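Local coordinates for endonuclease V (Homo sapiens, PDB 6OZE), which probably cleaves RNA at inosine sites by metal-dependent hydrolysis, as an inosine-specific endoribonuclease with an RNase H-like fold, at residues L37-V43 and S58-F64; V114-N120 and P141-K147; Q169-D173 and S217-R221. The protein carries 4 engineered substitutions. All blocks are in the same frame, centred on the assembly; numbering follows the deposited sequence. Where two conformers were deposited one is given.

Interaction 1: residues L37-V43 and S58-F64. With NA (sodium ion), chain G.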
loop_
_atom_site.group_PDB
_atom_site.type_symbol
_atom_site.label_atom_id
_atom_site.label_comp_id
_atom_site.label_asym_id
_atom_site.label_seq_id
_atom_site.Cartn_x
_atom_site.Cartn_y
_atom_site.Cartn_z
ATOM N N LEU A 37 13.670 -5.239 12.523
ATOM C CA LEU A 37 12.313 -5.379 12.010
ATOM C C LEU A 37 11.802 -6.773 12.344
ATOM O O LEU A 37 12.402 -7.772 11.941
ATOM C CB LEU A 37 12.291 -5.157 10.499
ATOM C CG LEU A 37 10.927 -5.330 9.838
ATOM C CD1 LEU A 37 9.887 -4.336 10.409
ATOM C CD2 LEU A 37 11.070 -5.174 8.328
ATOM N N GLN A 38 10.691 -6.845 13.076
ATOM C CA GLN A 38 10.133 -8.121 13.502
ATOM C C GLN A 38 8.753 -8.411 12.939
ATOM O O GLN A 38 8.395 -9.586 12.817
ATOM C CB GLN A 38 10.039 -8.182 15.037
ATOM C CG GLN A 38 11.378 -8.252 15.735
ATOM C CD GLN A 38 12.045 -9.604 15.557
ATOM O OE1 GLN A 38 12.658 -9.873 14.527
ATOM N NE2 GLN A 38 11.909 -10.469 16.555
ATOM N N ARG A 39 7.947 -7.386 12.660
ATOM C CA ARG A 39 6.577 -7.580 12.201
ATOM C C ARG A 39 6.244 -6.594 11.091
ATOM O O ARG A 39 6.438 -5.383 11.246
ATOM C CB ARG A 39 5.586 -7.402 13.356
ATOM C CG ARG A 39 5.729 -8.469 14.431
ATOM C CD ARG A 39 4.784 -8.224 15.606
ATOM N NE ARG A 39 4.995 -6.902 16.184
ATOM C CZ ARG A 39 5.954 -6.602 17.052
ATOM N NH1 ARG A 39 6.055 -5.365 17.514
ATOM N NH2 ARG A 39 6.808 -7.531 17.464
ATOM N N VAL A 40 5.732 -7.120 9.983
ATOM C CA VAL A 40 5.330 -6.330 8.826
ATOM C C VAL A 40 3.847 -6.583 8.591
ATOM O O VAL A 40 3.416 -7.739 8.553
ATOM C CB VAL A 40 6.141 -6.718 7.574
ATOM C CG1 VAL A 40 5.688 -5.920 6.371
ATOM C CG2 VAL A 40 7.642 -6.527 7.807
ATOM N N GLY A 41 3.080 -5.513 8.433
ATOM C CA GLY A 41 1.659 -5.631 8.221
ATOM C C GLY A 41 1.312 -5.481 6.749
ATOM O O GLY A 41 2.070 -4.908 5.957
ATOM N N GLY A 42 0.158 -6.037 6.396
ATOM C CA GLY A 42 -0.400 -5.870 5.066
ATOM C C GLY A 42 -1.879 -5.561 5.195
ATOM O O GLY A 42 -2.551 -6.057 6.107
ATOM N N VAL A 43 -2.367 -4.717 4.302
ATOM C CA VAL A 43 -3.776 -4.313 4.325
ATOM C C VAL A 43 -4.373 -4.458 2.939
ATOM O O VAL A 43 -3.689 -4.292 1.924
ATOM C CB VAL A 43 -4.047 -2.892 4.873
ATOM C CG1 VAL A 43 -3.778 -2.818 6.369
ATOM C CG2 VAL A 43 -3.242 -1.843 4.097
ATOM N N SER A 58 -9.183 -6.082 5.248
ATOM C CA SER A 58 -8.370 -7.054 5.961
ATOM C C SER A 58 -7.054 -6.442 6.425
ATOM O O SER A 58 -6.458 -5.607 5.729
ATOM C CB SER A 58 -8.044 -8.267 5.080
ATOM O OG SER A 58 -9.248 -8.951 4.720
ATOM N N LEU A 59 -6.613 -6.881 7.597
ATOM C CA LEU A 59 -5.297 -6.548 8.137
ATOM C C LEU A 59 -4.614 -7.836 8.541
ATOM O O LEU A 59 -5.197 -8.655 9.260
ATOM C CB LEU A 59 -5.450 -5.624 9.353
ATOM C CG LEU A 59 -4.217 -5.457 10.248
ATOM C CD1 LEU A 59 -3.122 -4.714 9.488
ATOM C CD2 LEU A 59 -4.596 -4.691 11.507
ATOM N N VAL A 60 -3.378 -8.023 8.067
ATOM C CA VAL A 60 -2.565 -9.158 8.477
ATOM C C VAL A 60 -1.248 -8.632 9.024
ATOM O O VAL A 60 -0.794 -7.542 8.661
ATOM C CB VAL A 60 -2.310 -10.175 7.343
ATOM C CG1 VAL A 60 -3.636 -10.741 6.824
ATOM C CG2 VAL A 60 -1.471 -9.542 6.207
ATOM N N VAL A 61 -0.667 -9.378 9.953
ATOM C CA VAL A 61 0.690 -9.103 10.414
ATOM C C VAL A 61 1.509 -10.368 10.222
ATOM O O VAL A 61 1.060 -11.463 10.579
ATOM C CB VAL A 61 0.725 -8.657 11.886
ATOM C CG1 VAL A 61 2.165 -8.322 12.303
ATOM C CG2 VAL A 61 -0.218 -7.458 12.096
ATOM N N LEU A 62 2.700 -10.221 9.641
ATOM C CA LEU A 62 3.605 -11.334 9.413
ATOM C C LEU A 62 4.905 -11.115 10.179
ATOM O O LEU A 62 5.362 -9.983 10.361
ATOM C CB LEU A 62 3.949 -11.477 7.916
ATOM C CG LEU A 62 2.924 -12.128 6.988
ATOM C CD1 LEU A 62 1.604 -11.375 6.923
ATOM C CD2 LEU A 62 3.530 -12.271 5.590
ATOM N N SER A 63 5.494 -12.207 10.633
ATOM C CA SER A 63 6.831 -12.123 11.191
ATOM C C SER A 63 7.823 -11.775 10.088
ATOM O O SER A 63 7.581 -12.020 8.906
ATOM C CB SER A 63 7.199 -13.454 11.824
ATOM O OG SER A 63 7.132 -14.508 10.878
ATOM N N PHE A 64 8.935 -11.172 10.483
ATOM C CA PHE A 64 9.980 -10.842 9.531
ATOM C C PHE A 64 11.313 -11.270 10.119
ATOM O O PHE A 64 11.595 -10.970 11.281
ATOM C CB PHE A 64 10.017 -9.327 9.269
ATOM C CG PHE A 64 11.004 -8.943 8.203
ATOM C CD1 PHE A 64 12.320 -8.657 8.529
ATOM C CD2 PHE A 64 10.617 -8.909 6.879
ATOM C CE1 PHE A 64 13.238 -8.332 7.538
ATOM C CE2 PHE A 64 11.540 -8.580 5.877
ATOM C CZ PHE A 64 12.847 -8.287 6.223
HETATM NA NA NA G . 13.666 -9.609 12.390
HETATM O O HOH W 1 14.461 -11.928 13.168
HETATM O O HOH W 2 15.140 -8.557 10.642
HETATM O O HOH W 3 15.857 -8.309 13.534
#

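Interaction 2: residues V114-N120 and P141-K147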
loop_
_atom_site.group_PDB
_atom_site.type_symbol
_atom_site.label_atom_id
_atom_site.label_comp_id
_atom_site.label_asym_id
_atom_site.label_seq_id
_atom_site.Cartn_x
_atom_site.Cartn_y
_atom_site.Cartn_z
ATOM N N VAL A 114 5.570 -1.580 10.272
ATOM C CA VAL A 114 5.422 -0.974 8.953
ATOM C C VAL A 114 4.257 -1.686 8.281
ATOM O O VAL A 114 4.032 -2.880 8.505
ATOM C CB VAL A 114 6.743 -1.132 8.142
ATOM C CG1 VAL A 114 7.165 -2.616 8.051
ATOM C CG2 VAL A 114 6.602 -0.543 6.738
ATOM N N LEU A 115 3.521 -0.958 7.447
ATOM C CA LEU A 115 2.429 -1.534 6.673
ATOM C C LEU A 115 2.786 -1.482 5.200
ATOM O O LEU A 115 3.203 -0.431 4.698
ATOM C CB LEU A 115 1.136 -0.730 6.858
ATOM C CG LEU A 115 0.506 -0.673 8.245
ATOM C CD1 LEU A 115 -0.730 0.249 8.197
ATOM C CD2 LEU A 115 0.118 -2.069 8.679
ATOM N N LEU A 116 2.580 -2.593 4.514
ATOM C CA LEU A 116 2.550 -2.623 3.058
ATOM C C LEU A 116 1.086 -2.524 2.644
ATOM O O LEU A 116 0.261 -3.359 3.046
ATOM C CB LEU A 116 3.175 -3.902 2.513
ATOM C CG LEU A 116 4.629 -4.181 2.920
ATOM C CD1 LEU A 116 5.165 -5.376 2.127
ATOM C CD2 LEU A 116 5.541 -2.957 2.722
ATOM N N VAL A 117 0.773 -1.518 1.838
ATOM C CA VAL A 117 -0.603 -1.163 1.497
ATOM C C VAL A 117 -0.836 -1.464 0.031
ATOM O O VAL A 117 -0.058 -1.027 -0.827
ATOM C CB VAL A 117 -0.832 0.329 1.760
ATOM C CG1 VAL A 117 -2.255 0.738 1.381
ATOM C CG2 VAL A 117 -0.566 0.620 3.196
ATOM N N ASP A 118 -1.900 -2.205 -0.266
ATOM C CA ASP A 118 -2.311 -2.375 -1.650
ATOM C C ASP A 118 -2.903 -1.059 -2.139
ATOM O O ASP A 118 -4.098 -0.808 -1.963
ATOM C CB ASP A 118 -3.314 -3.522 -1.785
ATOM C CG ASP A 118 -3.679 -3.817 -3.238
ATOM O OD1 ASP A 118 -3.208 -3.107 -4.152
ATOM O OD2 ASP A 118 -4.438 -4.774 -3.471
ATOM N N GLY A 119 -2.071 -0.227 -2.746
ATOM C CA GLY A 119 -2.455 1.122 -3.111
ATOM C C GLY A 119 -1.212 1.974 -3.245
ATOM O O GLY A 119 -0.095 1.519 -3.022
ATOM N N ASN A 120 -1.423 3.226 -3.633
ATOM C CA ASN A 120 -0.293 4.114 -3.848
ATOM C C ASN A 120 -0.126 5.069 -2.671
ATOM O O ASN A 120 -1.064 5.347 -1.916
ATOM C CB ASN A 120 -0.461 4.934 -5.126
ATOM C CG ASN A 120 -0.429 4.091 -6.380
ATOM O OD1 ASN A 120 0.635 3.859 -6.976
ATOM N ND2 ASN A 120 -1.608 3.660 -6.820
ATOM N N PRO A 141 5.009 3.762 9.730
ATOM C CA PRO A 141 5.671 3.627 8.433
ATOM C C PRO A 141 4.782 2.848 7.481
ATOM O O PRO A 141 4.226 1.799 7.831
ATOM C CB PRO A 141 6.943 2.847 8.777
ATOM C CG PRO A 141 7.233 3.239 10.208
ATOM C CD PRO A 141 5.860 3.302 10.843
ATOM N N CYS A 142 4.579 3.397 6.283
ATOM C CA CYS A 142 3.709 2.766 5.302
ATOM C C CYS A 142 4.327 2.875 3.920
ATOM O O CYS A 142 4.903 3.909 3.572
ATOM C CB CYS A 142 2.328 3.431 5.242
ATOM S SG CYS A 142 1.186 2.993 6.562
ATOM N N VAL A 143 4.174 1.806 3.144
ATOM C CA VAL A 143 4.670 1.715 1.775
ATOM C C VAL A 143 3.484 1.444 0.859
ATOM O O VAL A 143 2.683 0.533 1.124
ATOM C CB VAL A 143 5.682 0.568 1.655
ATOM C CG1 VAL A 143 6.138 0.401 0.194
ATOM C CG2 VAL A 143 6.856 0.817 2.582
ATOM N N GLY A 144 3.388 2.209 -0.225
ATOM C CA GLY A 144 2.403 1.922 -1.248
ATOM C C GLY A 144 2.931 0.899 -2.233
ATOM O O GLY A 144 4.002 1.090 -2.825
ATOM N N VAL A 145 2.224 -0.216 -2.386
ATOM C CA VAL A 145 2.579 -1.276 -3.325
ATOM C C VAL A 145 1.437 -1.372 -4.320
ATOM O O VAL A 145 0.356 -1.875 -3.986
ATOM C CB VAL A 145 2.788 -2.625 -2.617
ATOM C CG1 VAL A 145 3.156 -3.719 -3.626
ATOM C CG2 VAL A 145 3.825 -2.490 -1.509
ATOM N N ALA A 146 1.665 -0.899 -5.539
ATOM C CA ALA A 146 0.644 -0.896 -6.571
ATOM C C ALA A 146 0.990 -1.900 -7.660
ATOM O O ALA A 146 2.161 -2.096 -8.010
ATOM C CB ALA A 146 0.445 0.500 -7.166
ATOM N N LYS A 147 -0.040 -2.542 -8.189
ATOM C CA LYS A 147 0.109 -3.539 -9.238
ATOM C C LYS A 147 0.030 -2.943 -10.635
ATOM O O LYS A 147 0.376 -3.630 -11.604
ATOM C CB LYS A 147 -0.933 -4.649 -9.047
ATOM C CG LYS A 147 -0.763 -5.388 -7.716
ATOM C CD LYS A 147 -2.053 -6.006 -7.186
ATOM C CE LYS A 147 -1.838 -6.568 -5.779
ATOM N NZ LYS A 147 -3.104 -7.014 -5.130
#

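Interaction 3: residues Q169-D173 and S217-R221. Engineered in segment 217-221: Ser217 (natural residue Cys), Ala218 (natural residue Cys), Ser220 (natural residue Cys). With NA (sodium ion), chain F; GOL (glycerol), chain D.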
loop_
_atom_site.group_PDB
_atom_site.type_symbol
_atom_site.label_atom_id
_atom_site.label_comp_id
_atom_site.label_asym_id
_atom_site.label_seq_id
_atom_site.Cartn_x
_atom_site.Cartn_y
_atom_site.Cartn_z
ATOM N N GLN A 169 15.768 -7.664 -14.945
ATOM C CA GLN A 169 16.230 -9.033 -15.144
ATOM C C GLN A 169 15.805 -9.977 -14.031
ATOM O O GLN A 169 15.375 -11.103 -14.312
ATOM C CB GLN A 169 17.762 -9.071 -15.289
ATOM C CG GLN A 169 18.284 -8.374 -16.528
ATOM C CD GLN A 169 17.992 -9.152 -17.791
ATOM O OE1 GLN A 169 16.901 -9.059 -18.354
ATOM N NE2 GLN A 169 18.968 -9.931 -18.244
ATOM N N THR A 170 15.953 -9.575 -12.773
ATOM C CA THR A 170 15.757 -10.486 -11.652
ATOM C C THR A 170 15.044 -9.760 -10.529
ATOM O O THR A 170 14.908 -8.532 -10.537
ATOM C CB THR A 170 17.088 -11.004 -11.081
ATOM O OG1 THR A 170 17.823 -9.906 -10.521
ATOM C CG2 THR A 170 17.923 -11.688 -12.146
ATOM N N ARG A 171 14.587 -10.544 -9.552
ATOM C CA ARG A 171 14.077 -9.981 -8.310
ATOM C C ARG A 171 15.030 -8.913 -7.797
ATOM O O ARG A 171 16.257 -9.087 -7.806
ATOM C CB ARG A 171 13.943 -11.086 -7.256
ATOM C CG ARG A 171 13.536 -10.594 -5.875
ATOM C CD ARG A 171 13.349 -11.768 -4.939
ATOM N NE ARG A 171 13.075 -11.371 -3.560
ATOM C CZ ARG A 171 13.193 -12.201 -2.527
ATOM N NH1 ARG A 171 13.568 -13.458 -2.738
ATOM N NH2 ARG A 171 12.932 -11.796 -1.286
ATOM N N GLY A 172 14.457 -7.808 -7.342
ATOM C CA GLY A 172 15.216 -6.739 -6.759
ATOM C C GLY A 172 15.627 -5.665 -7.735
ATOM O O GLY A 172 15.981 -4.563 -7.301
ATOM N N ASP A 173 15.571 -5.944 -9.038
ATOM C CA ASP A 173 15.901 -4.930 -10.031
ATOM C C ASP A 173 14.798 -3.882 -10.044
ATOM O O ASP A 173 13.612 -4.206 -9.931
ATOM C CB ASP A 173 16.004 -5.539 -11.431
ATOM C CG ASP A 173 17.239 -6.395 -11.617
ATOM O OD1 ASP A 173 18.075 -6.486 -10.694
ATOM O OD2 ASP A 173 17.368 -6.984 -12.705
ATOM N N SER A 217 11.033 -5.879 -1.791
ATOM C CA SER A 217 11.756 -7.028 -2.329
ATOM C C SER A 217 11.952 -8.104 -1.268
ATOM O O SER A 217 11.744 -9.297 -1.537
ATOM C CB SER A 217 13.104 -6.593 -2.918
ATOM O OG SER A 217 13.644 -7.620 -3.728
ATOM N N ALA A 218 12.342 -7.704 -0.054
ATOM C CA ALA A 218 12.604 -8.666 1.009
ATOM C C ALA A 218 11.346 -9.425 1.410
ATOM O O ALA A 218 11.435 -10.572 1.876
ATOM C CB ALA A 218 13.196 -7.939 2.215
ATOM N N CYS A 219 10.182 -8.814 1.212
ATOM C CA CYS A 219 8.913 -9.427 1.580
ATOM C C CYS A 219 8.288 -10.241 0.460
ATOM O O CYS A 219 7.200 -10.787 0.657
ATOM C CB CYS A 219 7.915 -8.359 2.056
ATOM S SG CYS A 219 8.348 -7.658 3.629
ATOM N N SER A 220 8.954 -10.386 -0.682
ATOM C CA SER A 220 8.372 -11.029 -1.855
ATOM C C SER A 220 8.870 -12.468 -1.964
ATOM O O SER A 220 10.041 -12.712 -2.266
ATOM C CB SER A 220 8.685 -10.236 -3.122
ATOM O OG SER A 220 8.046 -8.970 -3.077
ATOM N N ARG A 221 7.981 -13.418 -1.707
ATOM C CA ARG A 221 8.211 -14.832 -1.963
ATOM C C ARG A 221 7.677 -15.215 -3.337
ATOM O O ARG A 221 8.300 -16.002 -4.062
ATOM C CB ARG A 221 7.504 -15.638 -0.865
ATOM C CG ARG A 221 7.553 -17.143 -1.010
ATOM C CD ARG A 221 6.905 -17.806 0.202
ATOM N NE ARG A 221 7.705 -17.615 1.410
ATOM C CZ ARG A 221 7.225 -17.667 2.649
ATOM N NH1 ARG A 221 5.935 -17.893 2.859
ATOM N NH2 ARG A 221 8.036 -17.482 3.683
HETATM NA NA NA F . 14.211 -8.584 -18.890
HETATM C C1 GOL D . 11.141 -13.633 0.809
HETATM O O1 GOL D . 12.133 -12.947 1.511
HETATM C C2 GOL D . 11.564 -15.114 0.745
HETATM O O2 GOL D . 11.757 -15.543 -0.561
HETATM C C3 GOL D . 10.421 -15.876 1.445
HETATM O O3 GOL D . 10.585 -17.227 1.141
HETATM O O HOH W 4 14.051 -9.507 -21.182
HETATM O O HOH W 5 13.615 -10.890 -18.118
HETATM O O HOH W 6 12.061 -7.976 -18.413
#

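Interaction 1: residues L37-V43 and S58-F64
Val40 and Leu62 exchange a pair of backbone hydrogen bonds in the antiparallel hairpin that joins strands 39-47 and 54-63, the first two strands of this RNase H-like fold. Gly42 and Val60 repeat the exchange, with Val60 N to Gly42 O at 2.9 Å and nearly straight (172°). Packing is tight where side chains are absent: the CA of Gly41 lies 3.1 Å from Val60 O, as a CA-H...O contact, and helix 226-242 and helix 89-106 cover the two faces of the hairpin. On one face Val43 CG1 meets Leu59 CD1 at 3.7 Å; on the same face Arg39 lays its CB against Val61 CG1, while its NE turns to Met111 O.

The solvent side lies at the other end, where a sodium ion with three waters joins the segments through Leu37 O, Gln38 OE1 and Phe64 O. Gln38 is bent at chi2 (-72°), which folds its amide oxygen back to the metal. Beneath this wet end the Phe64 ring remains buried. Leu37 CD2 sits over the middle of one ring face as a CH-pi contact, 3.7 Å from the Phe64 ring centroid and 12° off its normal.

Interaction 2: residues V114-N120 and P141-K147
Leu115 and Val117 interleave with Pro141, Val143 and Val145 in a parallel ladder, the strand pairing of a beta-alpha-beta crossover whose connection carries helix 130-138. Among the backbone bonds, Val117 N to Val143 O (2.9 Å) has the donor almost in line with the carbonyl. At the C-terminal end the pattern bends: Gly119 N reaches Val145 O at 3.2 Å from above the carbonyl plane, and Gly119 O comes within 3.1 Å of Gly144 CA, a close fit beside a residue without a side chain.

The apolar contacts lie on both faces. Leu116 and Val143 run side by side, CD2 of the leucine 3.7 Å from CB of the valine; on the other face, in the conformer described, Cys142 SG touches CB and CD1 of Leu115.

The charged contact is a salt bridge, Lys147 NZ to Asp118 OD2 at 3.1 Å. The lysine, extended beyond CG, crosses the aspartate at about a right angle, and its ammonium meets OD2 from above the carboxylate plane, 55° out of it.

Strand 39-47 flanks strand 115-118 on its other side and strand 199-205 flanks strand 142-146, while helix 209-218 packs over Leu116 and Val143 and helix 226-242 over Leu116.

Interaction 3: residues Q169-D173 and S217-R221
Arg171 reaches across to the carbonyls at the end of helix 209-218 and carries most of this surface contact. Its CG stands opposite the backbone N (chi1 175°), and the chain stays extended from CG to NE, delivering the guanidinium to Ser217 O. NH2 makes the stronger bond, 2.8 Å to Ser217 O, with the oxygen close to the guanidinium plane; NE adds a weak one to the same Ser217 O at 3.2 Å. Ser217 O also accepts the backbone N of Ser220, which arrives from the opposite face of the carbonyl plane to Arg171 NH2. Ser220 O lies 3.1 Å above the guanidinium plane, over its centre, where the angle is too poor for a hydrogen bond.

Ser217, Ala218 and Ser220 are engineered replacements of cysteines. In the conformer described, the hydroxyl of the engineered Ser217, turned anti to its own N (chi1 -165°), comes 3.5 Å from Gly172 CA and also lies alongside Arg171 CG. The Ser220 hydroxyl is directed instead to Thr216 O.

The loop that presents the arginine is a type II beta turn from Thr170 to Asp173, with Gly172 at a positive phi. Asp173 OD2 secures its start by accepting the N-H groups of both Gln169 and Thr170. Farther out, Gln169 OE1 binds a sodium ion together with Arg166, Leu168 and waters.

A glycerol, probably from the crystallisation liquor, sits between Arg171 and Arg221: Arg171 NH2 bonds weakly to its O1, and Arg221 NE bonds to its O3 at 2.9 Å. One cationic group thus faces several carbonyl oxygens where a helix finishes, an arrangement that would probably be favoured by the partial negative charge of that helix end and that joins two distant parts of the chain mainly through polar contacts.

The three interactions follow one another along the chain, each closing before the next opens. Interactions 1 and 2, with centres about 12 Å apart, belong to one mixed sheet: strands 39-47 and 115-118 are neighbours, probably hydrogen-bonded through Gly41 with Val114 and Leu116, so the hairpin continues directly into the parallel pair near the centre of the chain. Interaction 3 lies outside the sheet at the surface, about 18 Å from interaction 1 and 16 Å from interaction 2, centre to centre. Cys219 nevertheless packs against Phe64 and Leu116, linking the end of helix 209-218 to the buried sheet. Hairpin, crossover and peripheral loop thus belong to one RNase H-like domain, with the loop contact at its edge.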